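Local atomic coordinates of carboxynorspermidine decarboxylase (Campylobacter jejuni subsp. jejuni 81116, PDB entry 3N29), a protein that probably catalyses the pyridoxal-5'-phosphate-dependent decarboxylation of carboxynorspermidine to norspermidine, a polyamine. Residues Lys86-Gly89 with Glu90-Gly94; Lys186-Asn190 with Val191-Ala195; Tyr246-Glu249 with Lys250-Leu254. One frame throughout, in Å; residues are numbered along the deposited sequence.

Contact 1 (Lys86-Gly89 with Glu90-Gly94); sequences KIVG and EYLKG
Val88 and Leu92 are brought together by complementary first torsions: Val88 CG1 stands anti to its own N (chi1 172°), whereas Leu92 CG is anti to its carbonyl carbon (chi1 -58°). Both branches then lie on the same side of the closing turn of helix 85-91, the helix of a beta-alpha-beta unit in the beta/alpha-barrel, just before strand 94-97. Val88 CG1 meets Leu92 CD1 at 3.5 Å, the side chains running at a slant to one another. The pair is buried: Leu92 continues onto Val72 and Leu74 of strand 71-75, and Val88 onto Phe79 and Met110.

In the backbone, Val88 O accepts from two amides. Leu92 N lies 3.0 Å from Val88 O with a C=O...N angle of 166°, an i to i+4 bond, while Tyr91 N is 2.9 Å from the same Val88 O and stands well above the carbonyl plane. Glu90 N also bonds to Ile87 O, three residues back. Beyond this turn, Lys93 and Gly94 bond to the barrel through their backbones.

Tyr91 lies back along the helix and presents a ring edge to the Ile87 carbonyl, while Ile87 CG2 approaches Tyr91 CE2 more loosely, at 4.3 Å. Arg55 of helix 51-68 gathers both polar ends, forming a salt bridge with Glu90 and a hydrogen bond with the tyrosine hydroxyl. At the ring edge, Tyr91 CD2 lies 3.2 Å from Ile87 O, near the ring plane.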
ATOM      1  N   LYS A  86       7.353   2.699 -24.485  1.00 13.32           N
ATOM      2  CA  LYS A  86       7.555   2.841 -25.917  1.00 14.28           C
ATOM      3  C   LYS A  86       7.484   1.466 -26.611  1.00 14.69           C
ATOM      4  O   LYS A  86       6.920   1.339 -27.748  1.00 14.39           O
ATOM      5  CB  LYS A  86       8.861   3.560 -26.211  1.00 14.65           C
ATOM      6  CG  LYS A  86       9.047   3.763 -27.702  1.00 20.57           C
ATOM      7  CD  LYS A  86      10.292   4.521 -28.077  1.00 24.49           C
ATOM      8  CE  LYS A  86      10.250   4.721 -29.621  1.00 27.26           C
ATOM      9  NZ  LYS A  86      11.103   5.839 -30.026  1.00 29.58           N
ATOM     10  N   ILE A  87       8.003   0.436 -25.926  1.00 14.22           N
ATOM     11  CA  ILE A  87       7.926  -0.924 -26.439  1.00 14.24           C
ATOM     12  C   ILE A  87       6.470  -1.348 -26.576  1.00 14.26           C
ATOM     13  O   ILE A  87       6.009  -1.814 -27.628  1.00 12.96           O
ATOM     14  CB  ILE A  87       8.656  -1.915 -25.538  1.00 14.20           C
ATOM     15  CG1 ILE A  87      10.160  -1.716 -25.649  1.00 15.78           C
ATOM     16  CG2 ILE A  87       8.319  -3.365 -25.912  1.00 12.76           C
ATOM     17  CD1 ILE A  87      10.887  -2.326 -24.473  1.00 15.27           C
ATOM     18  N   VAL A  88       5.716  -1.151 -25.515  1.00 12.75           N
ATOM     19  CA  VAL A  88       4.286  -1.509 -25.593  1.00 12.14           C
ATOM     20  C   VAL A  88       3.590  -0.741 -26.763  1.00 12.61           C
ATOM     21  O   VAL A  88       2.738  -1.264 -27.512  1.00 12.80           O
ATOM     22  CB  VAL A  88       3.596  -1.284 -24.278  1.00 10.18           C
ATOM     23  CG1 VAL A  88       2.065  -1.476 -24.483  1.00  9.78           C
ATOM     24  CG2 VAL A  88       4.136  -2.277 -23.178  1.00  9.53           C
ATOM     25  N   GLY A  89       3.935   0.522 -26.933  1.00 13.58           N
ATOM     26  CA  GLY A  89       3.319   1.289 -28.067  1.00 13.14           C
ATOM     27  C   GLY A  89       3.599   0.830 -29.497  1.00 14.13           C
ATOM     28  O   GLY A  89       2.974   1.298 -30.457  1.00 13.59           O
ATOM     29  N   GLU A  90       4.550  -0.062 -29.641  1.00 15.11           N
ATOM     30  CA  GLU A  90       4.869  -0.657 -30.941  1.00 14.94           C
ATOM     31  C   GLU A  90       3.767  -1.584 -31.308  1.00 14.55           C
ATOM     32  O   GLU A  90       3.522  -1.869 -32.500  1.00 12.44           O
ATOM     33  CB  GLU A  90       6.164  -1.476 -30.844  1.00 15.39           C
ATOM     34  CG  GLU A  90       7.390  -0.650 -30.697  1.00 14.79           C
ATOM     35  CD  GLU A  90       8.638  -1.485 -30.740  1.00 17.73           C
ATOM     36  OE1 GLU A  90       8.655  -2.545 -31.450  1.00 18.41           O
ATOM     37  OE2 GLU A  90       9.602  -1.116 -30.066  1.00 19.22           O
ATOM     38  N   TYR A  91       3.093  -2.075 -30.280  1.00 12.91           N
ATOM     39  CA  TYR A  91       2.098  -3.076 -30.476  1.00 12.08           C
ATOM     40  C   TYR A  91       0.658  -2.660 -30.227  1.00 13.52           C
ATOM     41  O   TYR A  91      -0.187  -3.070 -30.953  1.00 13.23           O
ATOM     42  CB  TYR A  91       2.420  -4.269 -29.604  1.00 11.21           C
ATOM     43  CG  TYR A  91       3.756  -4.894 -29.749  1.00  9.76           C
ATOM     44  CD1 TYR A  91       3.955  -5.985 -30.592  1.00 12.47           C
ATOM     45  CD2 TYR A  91       4.833  -4.469 -28.979  1.00 11.74           C
ATOM     46  CE1 TYR A  91       5.194  -6.573 -30.717  1.00 14.54           C
ATOM     47  CE2 TYR A  91       6.065  -5.038 -29.104  1.00  9.57           C
ATOM     48  CZ  TYR A  91       6.250  -6.090 -29.945  1.00 12.77           C
ATOM     49  OH  TYR A  91       7.469  -6.680 -30.067  1.00 12.62           O
ATOM     50  N   LEU A  92       0.384  -1.864 -29.205  1.00 13.83           N
ATOM     51  CA  LEU A  92      -0.982  -1.548 -28.782  1.00 12.52           C
ATOM     52  C   LEU A  92      -1.352  -0.147 -29.294  1.00 12.59           C
ATOM     53  O   LEU A  92      -0.506   0.584 -29.755  1.00 12.52           O
ATOM     54  CB  LEU A  92      -1.053  -1.623 -27.239  1.00 12.79           C
ATOM     55  CG  LEU A  92      -0.668  -2.917 -26.593  1.00 12.78           C
ATOM     56  CD1 LEU A  92      -1.121  -2.858 -25.049  1.00 10.22           C
ATOM     57  CD2 LEU A  92      -1.299  -4.060 -27.322  1.00 13.49           C
ATOM     58  N   LYS A  93      -2.611   0.215 -29.225  1.00 11.62           N
ATOM     59  CA  LYS A  93      -3.046   1.484 -29.776  1.00 13.00           C
ATOM     60  C   LYS A  93      -3.012   2.631 -28.829  1.00 12.74           C
ATOM     61  O   LYS A  93      -3.251   3.776 -29.234  1.00 12.54           O
ATOM     62  CB  LYS A  93      -4.486   1.334 -30.194  1.00 14.72           C
ATOM     63  CG  LYS A  93      -4.675   0.273 -31.267  1.00 16.57           C
ATOM     64  CD  LYS A  93      -3.991   0.705 -32.544  1.00 21.47           C
ATOM     65  CE  LYS A  93      -4.277  -0.260 -33.673  1.00 25.35           C
ATOM     66  NZ  LYS A  93      -3.513   0.147 -34.942  1.00 26.06           N
ATOM     67  N   GLY A  94      -2.907   2.360 -27.536  1.00 10.64           N
ATOM     68  CA  GLY A  94      -2.912   3.484 -26.639  1.00 11.73           C
ATOM     69  C   GLY A  94      -3.104   2.956 -25.227  1.00 11.76           C
ATOM     70  O   GLY A  94      -2.777   1.784 -24.993  1.00 10.63           O
TER

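Contact 2 (Lys186-Asn190 with Val191-Ala195)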
ATOM      1  N   LYS A 186     -31.898  -0.042 -16.859  1.00 17.54           N
ATOM      2  CA  LYS A 186     -33.174   0.654 -16.655  1.00 18.35           C
ATOM      3  C   LYS A 186     -33.023   2.186 -16.644  1.00 19.48           C
ATOM      4  O   LYS A 186     -33.960   2.944 -16.990  1.00 16.84           O
ATOM      5  CB  LYS A 186     -33.807   0.198 -15.348  1.00 19.76           C
ATOM      6  CG  LYS A 186     -33.040   0.665 -14.077  1.00 19.61           C
ATOM      7  CD  LYS A 186     -33.655  -0.004 -12.863  1.00 24.66           C
ATOM      8  CE  LYS A 186     -33.304   0.623 -11.569  1.00 24.56           C
ATOM      9  NZ  LYS A 186     -34.433   0.283 -10.600  1.00 28.49           N
ATOM     10  N   ASP A 187     -31.834   2.654 -16.271  1.00 18.55           N
ATOM     11  CA  ASP A 187     -31.602   4.064 -16.257  1.00 20.24           C
ATOM     12  C   ASP A 187     -31.234   4.622 -17.638  1.00 21.04           C
ATOM     13  O   ASP A 187     -31.128   5.819 -17.789  1.00 22.51           O
ATOM     14  CB  ASP A 187     -30.546   4.374 -15.212  1.00 19.62           C
ATOM     15  CG  ASP A 187     -31.058   4.135 -13.813  1.00 21.43           C
ATOM     16  OD1 ASP A 187     -32.299   4.027 -13.580  1.00 22.43           O
ATOM     17  OD2 ASP A 187     -30.218   4.013 -12.939  1.00 21.81           O
ATOM     18  N   PHE A 188     -31.111   3.764 -18.641  1.00 21.83           N
ATOM     19  CA  PHE A 188     -30.963   4.234 -20.029  1.00 22.60           C
ATOM     20  C   PHE A 188     -32.285   4.588 -20.664  1.00 23.45           C
ATOM     21  O   PHE A 188     -32.323   5.250 -21.701  1.00 22.67           O
ATOM     22  CB  PHE A 188     -30.255   3.190 -20.897  1.00 23.19           C
ATOM     23  CG  PHE A 188     -28.764   3.226 -20.789  1.00 25.72           C
ATOM     24  CD1 PHE A 188     -27.989   3.563 -21.864  1.00 27.26           C
ATOM     25  CD2 PHE A 188     -28.134   2.929 -19.582  1.00 26.80           C
ATOM     26  CE1 PHE A 188     -26.613   3.610 -21.749  1.00 30.73           C
ATOM     27  CE2 PHE A 188     -26.740   2.967 -19.474  1.00 27.42           C
ATOM     28  CZ  PHE A 188     -25.996   3.318 -20.555  1.00 28.20           C
ATOM     29  N   GLU A 189     -33.381   4.160 -20.056  1.00 23.77           N
ATOM     30  CA  GLU A 189     -34.648   4.234 -20.760  1.00 24.91           C
ATOM     31  C   GLU A 189     -35.056   5.703 -20.914  1.00 25.64           C
ATOM     32  O   GLU A 189     -34.971   6.497 -19.959  1.00 25.41           O
ATOM     33  CB  GLU A 189     -35.681   3.414 -20.043  1.00 25.61           C
ATOM     34  CG  GLU A 189     -35.399   1.925 -20.144  1.00 28.44           C
ATOM     35  CD  GLU A 189     -35.843   1.290 -21.491  1.00 35.21           C
ATOM     36  OE1 GLU A 189     -35.650   0.054 -21.646  1.00 37.27           O
ATOM     37  OE2 GLU A 189     -36.378   2.001 -22.396  1.00 37.41           O
ATOM     38  N   ASN A 190     -35.360   6.097 -22.150  1.00 26.20           N
ATOM     39  CA  ASN A 190     -35.826   7.458 -22.423  1.00 26.96           C
ATOM     40  C   ASN A 190     -34.778   8.552 -22.095  1.00 26.76           C
ATOM     41  O   ASN A 190     -35.131   9.703 -21.798  1.00 27.10           O
ATOM     42  CB  ASN A 190     -37.127   7.709 -21.649  1.00 27.49           C
ATOM     43  CG  ASN A 190     -38.298   6.862 -22.169  1.00 30.15           C
ATOM     44  OD1 ASN A 190     -38.624   6.864 -23.377  1.00 32.91           O
ATOM     45  ND2 ASN A 190     -38.947   6.150 -21.258  1.00 32.33           N
ATOM     46  N   VAL A 191     -33.494   8.190 -22.114  1.00 25.22           N
ATOM     47  CA  VAL A 191     -32.443   9.197 -21.953  1.00 24.34           C
ATOM     48  C   VAL A 191     -31.982   9.532 -23.376  1.00 23.54           C
ATOM     49  O   VAL A 191     -31.839   8.644 -24.225  1.00 22.03           O
ATOM     50  CB  VAL A 191     -31.264   8.700 -21.064  1.00 24.52           C
ATOM     51  CG1 VAL A 191     -30.118   9.658 -21.126  1.00 23.81           C
ATOM     52  CG2 VAL A 191     -31.739   8.526 -19.594  1.00 24.90           C
ATOM     53  N   ASP A 192     -31.825  10.825 -23.634  1.00 22.91           N
ATOM     54  CA  ASP A 192     -31.243  11.328 -24.864  1.00 22.62           C
ATOM     55  C   ASP A 192     -29.773  10.965 -24.897  1.00 23.03           C
ATOM     56  O   ASP A 192     -28.995  11.500 -24.089  1.00 24.11           O
ATOM     57  CB  ASP A 192     -31.339  12.850 -24.882  1.00 22.77           C
ATOM     58  CG  ASP A 192     -30.840  13.454 -26.191  1.00 24.35           C
ATOM     59  OD1 ASP A 192     -30.262  12.711 -27.059  1.00 19.91           O
ATOM     60  OD2 ASP A 192     -31.014  14.688 -26.333  1.00 26.95           O
ATOM     61  N   LEU A 193     -29.411  10.069 -25.820  1.00 22.71           N
ATOM     62  CA  LEU A 193     -28.036   9.573 -25.988  1.00 22.56           C
ATOM     63  C   LEU A 193     -27.343  10.105 -27.245  1.00 22.44           C
ATOM     64  O   LEU A 193     -26.288   9.576 -27.647  1.00 21.48           O
ATOM     65  CB  LEU A 193     -28.033   8.027 -25.988  1.00 22.43           C
ATOM     66  CG  LEU A 193     -28.502   7.444 -24.627  1.00 24.51           C
ATOM     67  CD1 LEU A 193     -28.640   5.923 -24.666  1.00 23.49           C
ATOM     68  CD2 LEU A 193     -27.531   7.874 -23.499  1.00 23.14           C
ATOM     69  N   ASN A 194     -27.905  11.168 -27.839  1.00 22.50           N
ATOM     70  CA  ASN A 194     -27.350  11.771 -29.060  1.00 22.78           C
ATOM     71  C   ASN A 194     -25.866  12.094 -28.959  1.00 21.97           C
ATOM     72  O   ASN A 194     -25.142  11.903 -29.944  1.00 23.35           O
ATOM     73  CB  ASN A 194     -28.087  13.065 -29.454  1.00 23.65           C
ATOM     74  CG  ASN A 194     -29.394  12.806 -30.209  1.00 26.88           C
ATOM     75  OD1 ASN A 194     -29.815  11.652 -30.353  1.00 31.33           O
ATOM     76  ND2 ASN A 194     -30.046  13.875 -30.679  1.00 28.71           N
ATOM     77  N   ALA A 195     -25.427  12.604 -27.802  1.00 19.68           N
ATOM     78  CA  ALA A 195     -24.049  13.049 -27.629  1.00 19.33           C
ATOM     79  C   ALA A 195     -23.101  11.897 -27.306  1.00 19.20           C
ATOM     80  O   ALA A 195     -21.864  12.116 -27.228  1.00 19.09           O
ATOM     81  CB  ALA A 195     -23.941  14.143 -26.540  1.00 19.33           C
TER
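Phe188 and Leu193 make the apolar meeting of this stretch, with Phe188 CD1 3.7 Å from Leu193 CD1. The methyl comes to the ring obliquely, and the two side chains cross at roughly a right angle. The second first-shell contact belongs to Val191, whose CG2 lies 3.3 Å from Asp187 O and 3.8 Å from Glu189 O. Val191 CG1 is anti to the backbone N, which turns CG2 back over the carbonyls of the preceding residues.

One hydrogen bond joins the halves: Val191 N donates to Phe188 O at 3.2 Å. Its N-H...O angle is 156°, but the donor stands 46° out of the carbonyl plane. This bond closes a type II beta turn from Phe188 to Val191. The corner residues support the assignment, since Glu189 has an extended backbone and Asn190 a phi of 63°, the positive value expected at the third position. The reversal brings Val191 back over the residues before the turn, and Leu193 follows within reach of the phenyl ring. The whole stretch lies in the connection between barrel strands 155-159 and 198-200, far from the centre of the chain.

Farther along, Asp192 OD1 accepts from Asn194 N at 2.9 Å, forming an Asx turn that fixes the path after Leu193. The amide reaches the anti side of the carboxylate oxygen, somewhat out of its plane. In the next shell, Phe188 and Leu193 both rest on Leu158 of strand 155-159, and the phenyl ring also meets Phe223 edge-to-face and Trp226 with inclined planes. Val191 touches Leu141 of helix 141-147, while Glu189 OE2 forms a salt bridge with Lys225 NZ.

Contact 3 (Tyr246-Glu249 with Lys250-Leu254)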
ATOM      1  N   TYR A 246      -5.361 -19.801 -22.415  1.00 21.27           N
ATOM      2  CA  TYR A 246      -6.460 -18.919 -22.815  1.00 20.48           C
ATOM      3  C   TYR A 246      -6.906 -19.240 -24.253  1.00 18.74           C
ATOM      4  O   TYR A 246      -6.051 -19.538 -25.155  1.00 20.06           O
ATOM      5  CB  TYR A 246      -6.041 -17.452 -22.697  1.00 19.88           C
ATOM      6  CG  TYR A 246      -7.168 -16.454 -22.908  1.00 19.01           C
ATOM      7  CD1 TYR A 246      -7.876 -15.897 -21.826  1.00 17.01           C
ATOM      8  CD2 TYR A 246      -7.508 -16.055 -24.197  1.00 19.20           C
ATOM      9  CE1 TYR A 246      -8.923 -14.972 -22.050  1.00 15.21           C
ATOM     10  CE2 TYR A 246      -8.500 -15.125 -24.431  1.00 20.57           C
ATOM     11  CZ  TYR A 246      -9.250 -14.618 -23.351  1.00 16.85           C
ATOM     12  OH  TYR A 246     -10.231 -13.699 -23.591  1.00 13.99           O
ATOM     13  N   ASP A 247      -8.205 -19.140 -24.484  1.00 18.28           N
ATOM     14  CA  ASP A 247      -8.805 -19.468 -25.807  1.00 18.34           C
ATOM     15  C   ASP A 247      -8.828 -18.189 -26.645  1.00 18.65           C
ATOM     16  O   ASP A 247      -9.858 -17.488 -26.725  1.00 17.11           O
ATOM     17  CB  ASP A 247     -10.232 -19.979 -25.603  1.00 18.99           C
ATOM     18  CG  ASP A 247     -10.833 -20.541 -26.856  1.00 20.63           C
ATOM     19  OD1 ASP A 247     -10.226 -20.365 -27.926  1.00 16.00           O
ATOM     20  OD2 ASP A 247     -11.910 -21.173 -26.751  1.00 21.99           O
ATOM     21  N   VAL A 248      -7.670 -17.890 -27.228  1.00 17.38           N
ATOM     22  CA  VAL A 248      -7.444 -16.697 -28.007  1.00 18.19           C
ATOM     23  C   VAL A 248      -8.384 -16.680 -29.217  1.00 19.28           C
ATOM     24  O   VAL A 248      -8.977 -15.637 -29.561  1.00 18.68           O
ATOM     25  CB  VAL A 248      -5.984 -16.648 -28.501  1.00 18.36           C
ATOM     26  CG1 VAL A 248      -5.751 -15.449 -29.433  1.00 18.22           C
ATOM     27  CG2 VAL A 248      -5.031 -16.519 -27.291  1.00 19.56           C
ATOM     28  N   GLU A 249      -8.481 -17.834 -29.859  1.00 20.10           N
ATOM     29  CA  GLU A 249      -9.316 -17.996 -31.039  1.00 21.96           C
ATOM     30  C   GLU A 249     -10.750 -17.585 -30.733  1.00 20.84           C
ATOM     31  O   GLU A 249     -11.395 -16.902 -31.564  1.00 21.10           O
ATOM     32  CB  GLU A 249      -9.330 -19.461 -31.521  1.00 22.88           C
ATOM     33  CG  GLU A 249      -8.130 -19.919 -32.329  1.00 28.79           C
ATOM     34  CD  GLU A 249      -8.224 -21.432 -32.687  1.00 36.65           C
ATOM     35  OE1 GLU A 249      -8.683 -22.231 -31.825  1.00 40.41           O
ATOM     36  OE2 GLU A 249      -7.828 -21.846 -33.821  1.00 41.97           O
ATOM     37  N   LYS A 250     -11.279 -18.014 -29.599  1.00 19.15           N
ATOM     38  CA  LYS A 250     -12.635 -17.628 -29.251  1.00 19.45           C
ATOM     39  C   LYS A 250     -12.795 -16.130 -28.975  1.00 19.19           C
ATOM     40  O   LYS A 250     -13.813 -15.545 -29.345  1.00 18.42           O
ATOM     41  CB  LYS A 250     -13.086 -18.413 -28.037  1.00 20.64           C
ATOM     42  CG  LYS A 250     -14.424 -18.031 -27.521  1.00 21.49           C
ATOM     43  CD  LYS A 250     -15.014 -19.217 -26.881  1.00 24.17           C
ATOM     44  CE  LYS A 250     -16.388 -18.970 -26.436  1.00 24.91           C
ATOM     45  NZ  LYS A 250     -16.992 -20.239 -26.224  1.00 20.59           N
ATOM     46  N   LEU A 251     -11.815 -15.508 -28.292  1.00 18.45           N
ATOM     47  CA  LEU A 251     -11.851 -14.073 -28.077  1.00 17.62           C
ATOM     48  C   LEU A 251     -11.976 -13.365 -29.392  1.00 17.75           C
ATOM     49  O   LEU A 251     -12.780 -12.447 -29.502  1.00 17.42           O
ATOM     50  CB  LEU A 251     -10.587 -13.570 -27.380  1.00 17.26           C
ATOM     51  CG  LEU A 251     -10.421 -12.053 -27.183  1.00 19.37           C
ATOM     52  CD1 LEU A 251     -11.560 -11.478 -26.307  1.00 16.43           C
ATOM     53  CD2 LEU A 251      -9.025 -11.746 -26.481  1.00 18.39           C
ATOM     54  N   ILE A 252     -11.168 -13.772 -30.380  1.00 15.86           N
ATOM     55  CA  ILE A 252     -11.158 -13.112 -31.695  1.00 16.10           C
ATOM     56  C   ILE A 252     -12.556 -13.149 -32.379  1.00 16.04           C
ATOM     57  O   ILE A 252     -13.104 -12.126 -32.755  1.00 16.06           O
ATOM     58  CB  ILE A 252     -10.098 -13.725 -32.629  1.00 16.52           C
ATOM     59  CG1 ILE A 252      -8.696 -13.403 -32.090  1.00 18.17           C
ATOM     60  CG2 ILE A 252     -10.365 -13.265 -34.158  1.00 13.63           C
ATOM     61  CD1 ILE A 252      -7.478 -14.435 -32.608  1.00 19.24           C
ATOM     62  N   ALA A 253     -13.152 -14.327 -32.434  1.00 17.48           N
ATOM     63  CA  ALA A 253     -14.526 -14.503 -32.954  1.00 16.70           C
ATOM     64  C   ALA A 253     -15.571 -13.627 -32.210  1.00 17.46           C
ATOM     65  O   ALA A 253     -16.343 -12.879 -32.865  1.00 17.42           O
ATOM     66  CB  ALA A 253     -14.894 -15.981 -32.935  1.00 17.32           C
ATOM     67  N   LEU A 254     -15.517 -13.579 -30.860  1.00 16.85           N
ATOM     68  CA  LEU A 254     -16.482 -12.814 -30.106  1.00 16.74           C
ATOM     69  C   LEU A 254     -16.414 -11.357 -30.508  1.00 17.16           C
ATOM     70  O   LEU A 254     -17.433 -10.716 -30.737  1.00 18.06           O
ATOM     71  CB  LEU A 254     -16.247 -12.930 -28.569  1.00 17.74           C
ATOM     72  CG  LEU A 254     -16.589 -14.241 -27.872  1.00 18.24           C
ATOM     73  CD1 LEU A 254     -16.111 -14.259 -26.435  1.00 18.94           C
ATOM     74  CD2 LEU A 254     -18.154 -14.470 -27.968  1.00 18.78           C
TER
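Tyr246 and Leu251 form the more enclosed side of this helix start, and Asp247 with Lys250 the more polar side. Asp247 is the N-cap of helix 248-262, which lies between strands 232-234 and 265-268 in a beta-alpha-beta unit of the beta/alpha-barrel.

On the apolar side, Tyr246 CG is anti to the backbone N (chi1 -172°), sending the ring alongside the first turn. Leu251 CB lies in the ring plane at its edge, 3.9 Å from Tyr246 CE2, and Leu251 CD2 is 3.7 Å from Tyr246 OH. Leu251 is buried, reaching Leu212 of helix 209-223 and Val64 of helix 51-68. Val248 and Ile252 meet one turn apart, Val248 CG1 to Ile252 CD1 at 3.8 Å; they pack against the same helix 51-68.

Three i to i+4 bonds join 250-254 to 246-249: Leu251 N to Asp247 O, Ile252 N to Val248 O, and Ala253 N to Glu249 O, the last nearly straight with an N-H...O angle of 174°. The side with more solvent includes the exposed Glu249 and Ala253, where this backbone bond is the main link and Ala253 CB comes within 3.9 Å of Glu249 O.

The Asp247 carboxylate lies tightly against the base of the lysine side chain, Asp247 OD2 to Lys250 CB at 3.3 Å, while the amine extends away. NZ of Lys250 forms salt bridges with Glu213 and Asp210, both on helix 209-223, whereas Asp247 OD2 remains 5.2 Å from Lys250 NZ. The Asp247 carboxylate could still favour the nearby lysine charge electrostatically. Its capping bond is more direct: Lys250 N donates to Asp247 OD1 at 3.1 Å, approaching from above the carboxylate plane, 65° out of it.

How the contacts relate
The three contacts follow one another along the chain without touching; the closest two, contacts 1 and 3, are still about 11 Å apart between nearest atoms. Those two treat opposite ends of barrel helices: contact 1 finishes one and leads into a strand, while contact 3 starts another. They share a neighbour in helix 51-68, which meets both. Contact 1 is partly buried and lies nearest the chain centre, contact 3 is a surface contact, and contact 2 is peripheral though partly buried. Their polar chemistry follows their place in the fold: a shared backbone acceptor in contact 1, a loop turn plus an Asx turn in contact 2, and a carboxylate cap in contact 3.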